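Local structure of polyhedrin (Operophtera brumata cypovirus 19, 5A99) at residues Ser135-Phe139 with Ala140-Val144; Glu226-Ala230 with Asn231-Arg235; Leu239-Thr242 with Lys243-Ala247. The protein forms the crystalline lattice of the cypovirus polyhedra, the occlusion bodies that probably embed and protect virus particles outside the insect host. All coordinates share one frame; numbering follows the deposited sequence.

Contact 1 (Ser135-Phe139 with Ala140-Val144)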
ATOM      1  N   SER A 135      -9.530  12.193  12.378  1.00 16.93           N
ATOM      2  CA  SER A 135      -8.624  12.036  13.494  1.00 14.02           C
ATOM      3  C   SER A 135      -8.921  13.042  14.584  1.00 10.16           C
ATOM      4  O   SER A 135      -8.919  14.259  14.361  1.00 10.33           O
ATOM      5  CB  SER A 135      -7.174  12.141  13.026  1.00 11.65           C
ATOM      6  OG  SER A 135      -6.865  11.111  12.106  1.00 14.27           O
ATOM      7  N   SER A 136      -9.203  12.503  15.763  1.00 11.34           N
ATOM      8  CA  SER A 136      -9.445  13.289  16.964  1.00  9.80           C
ATOM      9  C   SER A 136     -10.532  14.349  16.781  1.00 12.09           C
ATOM     10  O   SER A 136     -10.505  15.382  17.441  1.00 14.63           O
ATOM     11  CB  SER A 136      -8.145  13.950  17.437  1.00 15.66           C
ATOM     12  OG  SER A 136      -8.334  14.659  18.659  1.00 12.91           O
ATOM     13  N   SER A 137     -11.495  14.081  15.903  1.00 14.92           N
ATOM     14  CA  SER A 137     -12.560  15.043  15.612  1.00 13.84           C
ATOM     15  C   SER A 137     -13.687  14.384  14.831  1.00 15.44           C
ATOM     16  O   SER A 137     -13.518  13.297  14.270  1.00 15.77           O
ATOM     17  CB  SER A 137     -12.001  16.224  14.802  1.00 15.26           C
ATOM     18  OG  SER A 137     -12.996  17.202  14.536  1.00 15.24           O
ATOM     19  N   SER A 138     -14.837  15.049  14.808  1.00 14.45           N
ATOM     20  CA  SER A 138     -15.891  14.723  13.856  1.00 19.62           C
ATOM     21  C   SER A 138     -15.751  15.567  12.577  1.00 16.58           C
ATOM     22  O   SER A 138     -16.467  15.342  11.604  1.00 12.47           O
ATOM     23  CB  SER A 138     -17.266  14.965  14.477  1.00 17.63           C
ATOM     24  OG  SER A 138     -17.419  14.203  15.666  1.00 25.62           O
ATOM     25  N   PHE A 139     -14.811  16.513  12.579  1.00 14.03           N
ATOM     26  CA  PHE A 139     -14.706  17.504  11.501  1.00 11.86           C
ATOM     27  C   PHE A 139     -13.339  17.570  10.816  1.00 12.86           C
ATOM     28  O   PHE A 139     -12.293  17.571  11.473  1.00 10.77           O
ATOM     29  CB  PHE A 139     -15.069  18.889  12.051  1.00 10.90           C
ATOM     30  CG  PHE A 139     -16.441  18.946  12.680  1.00 10.55           C
ATOM     31  CD1 PHE A 139     -17.583  18.889  11.892  1.00 11.99           C
ATOM     32  CD2 PHE A 139     -16.589  19.056  14.061  1.00 15.43           C
ATOM     33  CE1 PHE A 139     -18.857  18.935  12.474  1.00 16.49           C
ATOM     34  CE2 PHE A 139     -17.870  19.110  14.645  1.00 10.09           C
ATOM     35  CZ  PHE A 139     -18.986  19.045  13.850  1.00 10.63           C
ATOM     36  N   ALA A 140     -13.376  17.673   9.487  1.00  9.90           N
ATOM     37  CA  ALA A 140     -12.179  17.716   8.659  1.00 11.83           C
ATOM     38  C   ALA A 140     -11.164  18.791   9.065  1.00  9.81           C
ATOM     39  O   ALA A 140      -9.972  18.505   9.173  1.00 12.32           O
ATOM     40  CB  ALA A 140     -12.564  17.885   7.202  1.00  9.06           C
ATOM     41  N   MET A 141     -11.619  20.018   9.286  1.00 11.26           N
ATOM     42  CA  MET A 141     -10.690  21.121   9.557  1.00 14.39           C
ATOM     43  C   MET A 141     -10.225  21.132  11.012  1.00 12.24           C
ATOM     44  O   MET A 141      -9.155  21.673  11.330  1.00 12.20           O
ATOM     45  CB  MET A 141     -11.339  22.459   9.234  1.00 13.23           C
ATOM     46  CG  MET A 141     -11.640  22.655   7.778  1.00 10.80           C
ATOM     47  SD  MET A 141     -12.321  24.293   7.455  1.00 12.87           S
ATOM     48  CE  MET A 141     -13.015  23.970   5.825  1.00 13.88           C
ATOM     49  N   GLU A 142     -11.035  20.534  11.883  1.00  9.77           N
ATOM     50  CA  GLU A 142     -10.712  20.474  13.311  1.00  8.86           C
ATOM     51  C   GLU A 142      -9.753  19.326  13.591  1.00 13.28           C
ATOM     52  O   GLU A 142      -9.002  19.360  14.571  1.00 10.19           O
ATOM     53  CB  GLU A 142     -11.981  20.302  14.155  1.00  9.29           C
ATOM     54  CG  GLU A 142     -11.705  20.259  15.653  1.00 18.48           C
ATOM     55  CD  GLU A 142     -12.935  19.937  16.485  1.00 22.25           C
ATOM     56  OE1 GLU A 142     -13.576  18.892  16.229  1.00 18.81           O
ATOM     57  OE2 GLU A 142     -13.245  20.724  17.413  1.00 23.28           O
ATOM     58  N   ALA A 143      -9.783  18.330  12.703  1.00 10.46           N
ATOM     59  CA  ALA A 143      -8.989  17.111  12.820  1.00 15.67           C
ATOM     60  C   ALA A 143      -7.526  17.397  13.149  1.00 12.48           C
ATOM     61  O   ALA A 143      -6.929  18.338  12.629  1.00  8.88           O
ATOM     62  CB  ALA A 143      -9.091  16.307  11.529  1.00 10.84           C
ATOM     63  N   VAL A 144      -6.959  16.570  14.015  1.00  7.57           N
ATOM     64  CA  VAL A 144      -5.585  16.742  14.456  1.00 10.12           C
ATOM     65  C   VAL A 144      -4.839  15.420  14.444  1.00 10.51           C
ATOM     66  O   VAL A 144      -5.362  14.389  14.877  1.00 15.16           O
ATOM     67  CB  VAL A 144      -5.524  17.386  15.854  1.00 14.57           C
ATOM     68  CG1 VAL A 144      -4.139  17.223  16.474  1.00 12.69           C
ATOM     69  CG2 VAL A 144      -5.893  18.844  15.752  1.00 15.22           C
TER
HETATM   70  O   HOH W   1      -8.872  17.314  17.154  1.00 21.80           O
HETATM   71  O   HOH W   2     -15.103  17.089  17.165  1.00 19.09           O
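Ser-137 and Glu-142 face each other across a tight loop, hydroxyl against carboxylate. The serine holds OG anti to its own backbone N (chi1 -178°), which carries the hydroxyl across the loop. There Ser-137 OG donates to OE1 of Glu-142 over only 2.5 Å, a very short bond. The glutamate chain is extended and runs past the serine, with its CB, CG and CD all close to the hydroxyl. Ser-137 OG also accepts from the backbone N of Phe-139 at 2.8 Å, closing an ST turn, so the hydroxyl is engaged both as donor and as acceptor and its rotation is set. A water gives OE1 of Glu-142 a second donor at 2.5 Å while accepting from Ser-138 N, and the other carboxylate oxygen, OE2, forms a salt bridge with Arg-18 of the second subunit.

Phe-139 adds an aromatic edge to this polar group. OE1 of Glu-142 lies near the plane of the ring, 3.7 Å from CD2 of Phe-139, with the ring and carboxylate planes 56° apart; Ser-138 CB sits over one face, offset toward the rim.

Backbone bonds close the loop behind these side chains. Phe-139 O accepts from Ala-143 N at 2.9 Å and, weakly, from Glu-142 N, whereas Ser-135 O takes the N-H of Val-144 at 3.0 Å. A second water bridges Ser-136 O and Glu-142 O.

The second subunit lies against the loop: Ser-135 OG is bonded to Tyr-32 and Ala-140 O to Tyr-34, both of that subunit. An ST turn leading into a short helix-like turn thus shapes this part of the loop between strands 125-129 and 157-161, which meets the second subunit within the trimeric assembly.

Contact 2 (Glu226-Ala230 with Asn231-Arg235)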
ATOM      1  N   GLU A 226      -5.474 -20.041  22.376  1.00 11.23           N
ATOM      2  CA  GLU A 226      -4.547 -21.145  22.632  1.00 11.48           C
ATOM      3  C   GLU A 226      -3.999 -21.714  21.323  1.00  8.82           C
ATOM      4  O   GLU A 226      -2.820 -22.058  21.230  1.00 10.78           O
ATOM      5  CB  GLU A 226      -5.207 -22.240  23.470  1.00 10.74           C
ATOM      6  CG  GLU A 226      -4.368 -23.507  23.642  1.00  9.81           C
ATOM      7  CD  GLU A 226      -2.992 -23.265  24.267  1.00 12.92           C
ATOM      8  OE1 GLU A 226      -2.712 -22.130  24.699  1.00 14.44           O
ATOM      9  OE2 GLU A 226      -2.185 -24.224  24.326  1.00 15.98           O
ATOM     10  N   THR A 227      -4.840 -21.785  20.298  1.00  9.44           N
ATOM     11  CA  THR A 227      -4.378 -22.315  19.022  1.00  8.81           C
ATOM     12  C   THR A 227      -3.243 -21.439  18.502  1.00 12.74           C
ATOM     13  O   THR A 227      -2.218 -21.952  18.069  1.00 10.41           O
ATOM     14  CB  THR A 227      -5.508 -22.424  17.973  1.00 11.24           C
ATOM     15  OG1 THR A 227      -6.609 -23.161  18.521  1.00 11.65           O
ATOM     16  CG2 THR A 227      -5.016 -23.133  16.731  1.00  8.22           C
ATOM     17  N   SER A 228      -3.426 -20.120  18.571  1.00 12.74           N
ATOM     18  CA  SER A 228      -2.392 -19.175  18.147  1.00  9.68           C
ATOM     19  C   SER A 228      -1.128 -19.298  19.005  1.00 12.28           C
ATOM     20  O   SER A 228      -0.020 -19.224  18.482  1.00 12.19           O
ATOM     21  CB  SER A 228      -2.908 -17.725  18.153  1.00 10.55           C
ATOM     22  OG  SER A 228      -3.079 -17.220  19.462  1.00  8.63           O
ATOM     23  N   VAL A 229      -1.297 -19.503  20.311  1.00 10.21           N
ATOM     24  CA  VAL A 229      -0.151 -19.684  21.206  1.00 11.05           C
ATOM     25  C   VAL A 229       0.642 -20.902  20.733  1.00 14.53           C
ATOM     26  O   VAL A 229       1.858 -20.834  20.547  1.00  9.61           O
ATOM     27  CB  VAL A 229      -0.588 -19.822  22.698  1.00  9.72           C
ATOM     28  CG1 VAL A 229       0.534 -20.362  23.566  1.00 15.17           C
ATOM     29  CG2 VAL A 229      -1.087 -18.485  23.240  1.00 12.36           C
ATOM     30  N   ALA A 230      -0.066 -22.000  20.504  1.00 11.62           N
ATOM     31  CA  ALA A 230       0.550 -23.244  20.064  1.00  9.80           C
ATOM     32  C   ALA A 230       1.176 -23.185  18.671  1.00 11.89           C
ATOM     33  O   ALA A 230       2.272 -23.709  18.452  1.00 13.46           O
ATOM     34  CB  ALA A 230      -0.460 -24.362  20.123  1.00 12.30           C
ATOM     35  N   ASN A 231       0.487 -22.558  17.729  1.00 12.08           N
ATOM     36  CA  ASN A 231       0.863 -22.684  16.327  1.00 12.75           C
ATOM     37  C   ASN A 231       1.526 -21.448  15.729  1.00  9.24           C
ATOM     38  O   ASN A 231       1.945 -21.467  14.574  1.00 14.06           O
ATOM     39  CB  ASN A 231      -0.377 -23.042  15.509  1.00 13.02           C
ATOM     40  CG  ASN A 231      -0.899 -24.432  15.821  1.00 12.29           C
ATOM     41  OD1 ASN A 231      -0.328 -25.168  16.639  1.00 12.10           O
ATOM     42  ND2 ASN A 231      -2.002 -24.788  15.199  1.00 10.76           N
ATOM     43  N   TYR A 232       1.638 -20.391  16.519  1.00 11.97           N
ATOM     44  CA  TYR A 232       2.138 -19.122  16.008  1.00  7.48           C
ATOM     45  C   TYR A 232       3.106 -18.453  16.976  1.00  9.03           C
ATOM     46  O   TYR A 232       4.295 -18.339  16.698  1.00 12.12           O
ATOM     47  CB  TYR A 232       0.961 -18.193  15.708  1.00 12.54           C
ATOM     48  CG  TYR A 232       1.358 -16.901  15.055  1.00  9.99           C
ATOM     49  CD1 TYR A 232       1.470 -16.801  13.671  1.00  9.52           C
ATOM     50  CD2 TYR A 232       1.631 -15.777  15.822  1.00 10.99           C
ATOM     51  CE1 TYR A 232       1.841 -15.609  13.071  1.00 10.98           C
ATOM     52  CE2 TYR A 232       1.994 -14.576  15.231  1.00  8.73           C
ATOM     53  CZ  TYR A 232       2.115 -14.494  13.862  1.00  9.94           C
ATOM     54  OH  TYR A 232       2.492 -13.279  13.288  1.00 11.53           O
ATOM     55  N   TRP A 233       2.603 -18.017  18.119  1.00  9.20           N
ATOM     56  CA  TRP A 233       3.409 -17.197  19.017  1.00 11.18           C
ATOM     57  C   TRP A 233       4.672 -17.927  19.476  1.00 10.67           C
ATOM     58  O   TRP A 233       5.780 -17.449  19.248  1.00  9.16           O
ATOM     59  CB  TRP A 233       2.569 -16.730  20.203  1.00 14.93           C
ATOM     60  CG  TRP A 233       1.377 -15.929  19.766  1.00 11.63           C
ATOM     61  CD1 TRP A 233       0.080 -16.328  19.784  1.00 10.79           C
ATOM     62  CD2 TRP A 233       1.379 -14.594  19.238  1.00 10.39           C
ATOM     63  NE1 TRP A 233      -0.733 -15.330  19.315  1.00 11.77           N
ATOM     64  CE2 TRP A 233       0.043 -14.252  18.968  1.00 11.87           C
ATOM     65  CE3 TRP A 233       2.381 -13.657  18.969  1.00 11.57           C
ATOM     66  CZ2 TRP A 233      -0.321 -13.020  18.427  1.00 11.22           C
ATOM     67  CZ3 TRP A 233       2.018 -12.428  18.434  1.00 12.21           C
ATOM     68  CH2 TRP A 233       0.681 -12.121  18.172  1.00 11.06           C
ATOM     69  N   THR A 234       4.505 -19.087  20.106  1.00 10.77           N
ATOM     70  CA  THR A 234       5.651 -19.853  20.579  1.00 11.36           C
ATOM     71  C   THR A 234       6.498 -20.362  19.406  1.00  7.86           C
ATOM     72  O   THR A 234       7.721 -20.298  19.441  1.00  7.82           O
ATOM     73  CB  THR A 234       5.216 -21.021  21.483  1.00 13.17           C
ATOM     74  OG1 THR A 234       4.314 -21.883  20.775  1.00 12.12           O
ATOM     75  CG2 THR A 234       4.535 -20.491  22.721  1.00 13.64           C
ATOM     76  N   ARG A 235       5.833 -20.807  18.353  1.00 10.90           N
ATOM     77  CA  ARG A 235       6.502 -21.356  17.174  1.00 11.06           C
ATOM     78  C   ARG A 235       7.473 -20.385  16.510  1.00  9.13           C
ATOM     79  O   ARG A 235       8.581 -20.772  16.116  1.00 11.34           O
ATOM     80  CB  ARG A 235       5.444 -21.791  16.164  1.00 14.62           C
ATOM     81  CG  ARG A 235       5.948 -21.917  14.730  1.00 15.51           C
ATOM     82  CD  ARG A 235       4.893 -22.563  13.839  1.00 16.87           C
ATOM     83  NE  ARG A 235       4.586 -23.902  14.327  1.00 18.58           N
ATOM     84  CZ  ARG A 235       5.350 -24.955  14.089  1.00 11.88           C
ATOM     85  NH1 ARG A 235       6.443 -24.810  13.355  1.00 23.48           N
ATOM     86  NH2 ARG A 235       5.022 -26.143  14.577  1.00 19.36           N
TER
HETATM   87  O   HOH W   3       4.243 -24.733  20.019  1.00 12.80           O
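Thr-234 reaches back over one turn of the helix to Val-229 and binds its carbonyl twice. Thr-234 OG1 lies between the backbone N and carbonyl carbon (chi1 58°), from where it donates to Val-229 O at 2.7 Å; the backbone N of Thr-234 reaches the same oxygen at 3.2 Å. A water joins OG1 to Ala-230 O.

One residue earlier, Ser-228 O takes Trp-233 N at 2.9 Å and also a weak bond from Tyr-232 N, which marks a wider pi-type turn at 231-233. Trp-233 turns its pyrrole edge to Ser-228, and NE1 makes a weak bond of 3.0 Å to OG, the hydroxyl lying near the indole plane. Ser-228 OG is also bonded to Glu-225 O in the preceding turn. Elsewhere on the helix, the Thr-227 methyl CG2 rests 3.8 Å from ND2 of Asn-231.

Farther out, Tyr-232 CD2 stands over the centre of one indole face and Tyr-240 stacks on Trp-233. The Tyr-232 hydroxyl is held by His-36 and Arg-50. Three carbonyls around the wide turn thus have extra partners: Val-229 O the hydroxyl of Thr-234 beside its N-H, Ala-230 O the water, Ser-228 O a weak second N-H.

Contact 3 (Leu239-Thr242 with Lys243-Ala247)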
ATOM      1  N   LEU A 239       6.763 -12.787  21.086  1.00 12.05           N
ATOM      2  CA  LEU A 239       6.342 -12.654  22.477  1.00 10.15           C
ATOM      3  C   LEU A 239       4.870 -12.246  22.527  1.00 11.81           C
ATOM      4  O   LEU A 239       4.402 -11.477  21.694  1.00 12.57           O
ATOM      5  CB  LEU A 239       7.243 -11.650  23.210  1.00 16.00           C
ATOM      6  CG  LEU A 239       8.724 -12.043  23.245  1.00 12.84           C
ATOM      7  CD1 LEU A 239       9.564 -11.023  24.005  1.00 12.95           C
ATOM      8  CD2 LEU A 239       8.899 -13.430  23.856  1.00 13.92           C
ATOM      9  N   TYR A 240       4.135 -12.796  23.488  1.00 12.78           N
ATOM     10  CA  TYR A 240       2.685 -12.662  23.506  1.00 15.23           C
ATOM     11  C   TYR A 240       2.120 -12.833  24.910  1.00 11.78           C
ATOM     12  O   TYR A 240       2.642 -13.604  25.728  1.00 13.78           O
ATOM     13  CB  TYR A 240       2.045 -13.692  22.553  1.00 12.25           C
ATOM     14  CG  TYR A 240       0.537 -13.632  22.496  1.00 10.61           C
ATOM     15  CD1 TYR A 240      -0.106 -12.648  21.770  1.00  9.01           C
ATOM     16  CD2 TYR A 240      -0.242 -14.570  23.162  1.00  9.97           C
ATOM     17  CE1 TYR A 240      -1.480 -12.577  21.720  1.00 10.84           C
ATOM     18  CE2 TYR A 240      -1.620 -14.517  23.112  1.00  8.72           C
ATOM     19  CZ  TYR A 240      -2.234 -13.510  22.390  1.00  7.61           C
ATOM     20  OH  TYR A 240      -3.598 -13.439  22.319  1.00 10.48           O
ATOM     21  N   ARG A 241       1.037 -12.114  25.171  1.00 10.85           N
ATOM     22  CA  ARG A 241       0.376 -12.127  26.465  1.00 13.75           C
ATOM     23  C   ARG A 241      -1.048 -12.665  26.291  1.00  9.81           C
ATOM     24  O   ARG A 241      -1.832 -12.109  25.524  1.00 10.73           O
ATOM     25  CB  ARG A 241       0.341 -10.701  27.007  1.00 22.64           C
ATOM     26  CG  ARG A 241       0.380 -10.570  28.503  1.00 19.96           C
ATOM     27  CD  ARG A 241       0.528  -9.092  28.901  1.00 34.07           C
ATOM     28  NE  ARG A 241       1.921  -8.735  29.169  1.00 16.77           N
ATOM     29  CZ  ARG A 241       2.624  -9.300  30.138  1.00 15.01           C
ATOM     30  NH1 ARG A 241       2.050 -10.219  30.899  1.00 20.96           N
ATOM     31  NH2 ARG A 241       3.878  -8.954  30.354  1.00 18.55           N
ATOM     32  N   THR A 242      -1.372 -13.739  27.012  1.00 12.69           N
ATOM     33  CA  THR A 242      -2.689 -14.381  26.921  1.00 11.25           C
ATOM     34  C   THR A 242      -3.779 -13.660  27.727  1.00  9.81           C
ATOM     35  O   THR A 242      -3.505 -12.721  28.473  1.00 10.74           O
ATOM     36  CB  THR A 242      -2.625 -15.857  27.391  1.00  8.99           C
ATOM     37  OG1 THR A 242      -2.420 -15.903  28.803  1.00 11.16           O
ATOM     38  CG2 THR A 242      -1.511 -16.625  26.666  1.00  9.75           C
ATOM     39  N   LYS A 243      -5.025 -14.099  27.559  1.00 13.24           N
ATOM     40  CA  LYS A 243      -6.158 -13.507  28.274  1.00  9.86           C
ATOM     41  C   LYS A 243      -5.951 -13.570  29.783  1.00 11.67           C
ATOM     42  O   LYS A 243      -6.315 -12.642  30.512  1.00 12.71           O
ATOM     43  CB  LYS A 243      -7.463 -14.221  27.923  1.00 18.16           C
ATOM     44  CG  LYS A 243      -8.665 -13.652  28.666  1.00 28.94           C
ATOM     45  CD  LYS A 243      -9.879 -14.578  28.623  1.00 29.72           C
ATOM     46  CE  LYS A 243     -10.992 -14.039  29.522  1.00 27.56           C
ATOM     47  NZ  LYS A 243     -12.278 -14.793  29.372  1.00 48.48           N
ATOM     48  N   CYS A 244      -5.362 -14.672  30.240  1.00 11.41           N
ATOM     49  CA  CYS A 244      -5.135 -14.899  31.663  1.00 17.43           C
ATOM     50  C   CYS A 244      -3.821 -14.275  32.097  1.00 13.39           C
ATOM     51  O   CYS A 244      -3.386 -14.434  33.233  1.00 14.42           O
ATOM     52  CB  CYS A 244      -5.123 -16.398  31.955  1.00 14.15           C
ATOM     53  SG  CYS A 244      -6.701 -17.203  31.657  1.00 23.24           S
ATOM     54  N   ASP A 245      -3.189 -13.580  31.160  1.00 13.69           N
ATOM     55  CA  ASP A 245      -1.972 -12.828  31.414  1.00 12.86           C
ATOM     56  C   ASP A 245      -0.724 -13.692  31.585  1.00  9.89           C
ATOM     57  O   ASP A 245       0.100 -13.444  32.459  1.00 14.56           O
ATOM     58  CB  ASP A 245      -2.143 -11.917  32.620  1.00 11.83           C
ATOM     59  CG  ASP A 245      -1.322 -10.654  32.491  1.00 16.31           C
ATOM     60  OD1 ASP A 245      -1.661  -9.833  31.613  1.00 17.84           O
ATOM     61  OD2 ASP A 245      -0.330 -10.486  33.228  1.00 13.88           O
ATOM     62  N   ILE A 246      -0.570 -14.692  30.737  1.00 11.89           N
ATOM     63  CA  ILE A 246       0.645 -15.484  30.747  1.00  8.63           C
ATOM     64  C   ILE A 246       1.519 -14.997  29.606  1.00 12.41           C
ATOM     65  O   ILE A 246       1.041 -14.769  28.487  1.00 10.14           O
ATOM     66  CB  ILE A 246       0.354 -16.987  30.611  1.00  8.92           C
ATOM     67  CG1 ILE A 246      -0.514 -17.451  31.779  1.00 16.27           C
ATOM     68  CG2 ILE A 246       1.658 -17.778  30.554  1.00 11.64           C
ATOM     69  CD1 ILE A 246      -0.762 -18.937  31.809  1.00 14.21           C
ATOM     70  N   ALA A 247       2.800 -14.817  29.915  1.00 16.69           N
ATOM     71  CA  ALA A 247       3.780 -14.379  28.941  1.00 14.12           C
ATOM     72  C   ALA A 247       4.361 -15.590  28.232  1.00 18.08           C
ATOM     73  O   ALA A 247       5.121 -16.363  28.823  1.00 15.99           O
ATOM     74  CB  ALA A 247       4.871 -13.571  29.616  1.00 15.77           C
TER
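Thr-242 packs tightly against Ile-246 and gathers the bonds of this turn. Thr-242 OG1, set between the backbone N and the carbonyl carbon (chi1 70°), accepts from Ile-246 N at 2.9 Å in a nearly straight bond (161°), while CB of Ile-246 stands 3.5 Å from the same oxygen. In return, Thr-242 N donates to Ile-246 O at 3.0 Å, so the two residues are tied by a side-chain bond and a backbone bond. Thr-242 O accepts from Asp-245 N at 2.8 Å.

This last bond closes a type I beta turn from Thr-242 to Asp-245; with Asp-245 at positive phi and the bond from Thr-242 N to Ile-246 O, it fits a tight hairpin of type I turn plus G1 bulge. A single beta bridge between Arg-241 and Ala-247 follows it near the C-terminal end of the chain. Weak CA-H...O contacts accompany the bridge, among them Arg-241 CA to Ile-246 O.

The other flank is looser. Arg-241 and Asp-245 run side by side, guanidinium and carboxylate planes 22° apart, and Arg-241 NH1 reaches Asp-245 OD2 in a salt bridge of 3.3 Å. Each has a further partner: Arg-241 NH2 donates to Pro-158 O, and Asp-245 OD1 pairs with Arg-157. At the exposed tip, the Lys-243 chain is extended.

In the fold
Contacts 2 and 3 belong together: their centres are 11 Å apart, and Trp-233 of contact 2 packs on Tyr-240 of contact 3, while Val-229 touches both Tyr-240 and Thr-242. Contact 1 lies across the centre of the chain from both, about 25 Å from contact 2 between nearest atoms. Contact 2 is partly buried, with its aromatic residues turned to strand 46-53, whereas contact 3 is mostly a surface turn anchored by one buried tyrosine. Contact 1, although far from the centre, has half its residues buried, with the second subunit lying over it. Its key polar pair is serine with carboxylate; contact 2 relies on helix carbonyls, and contact 3 on threonine and an ion pair.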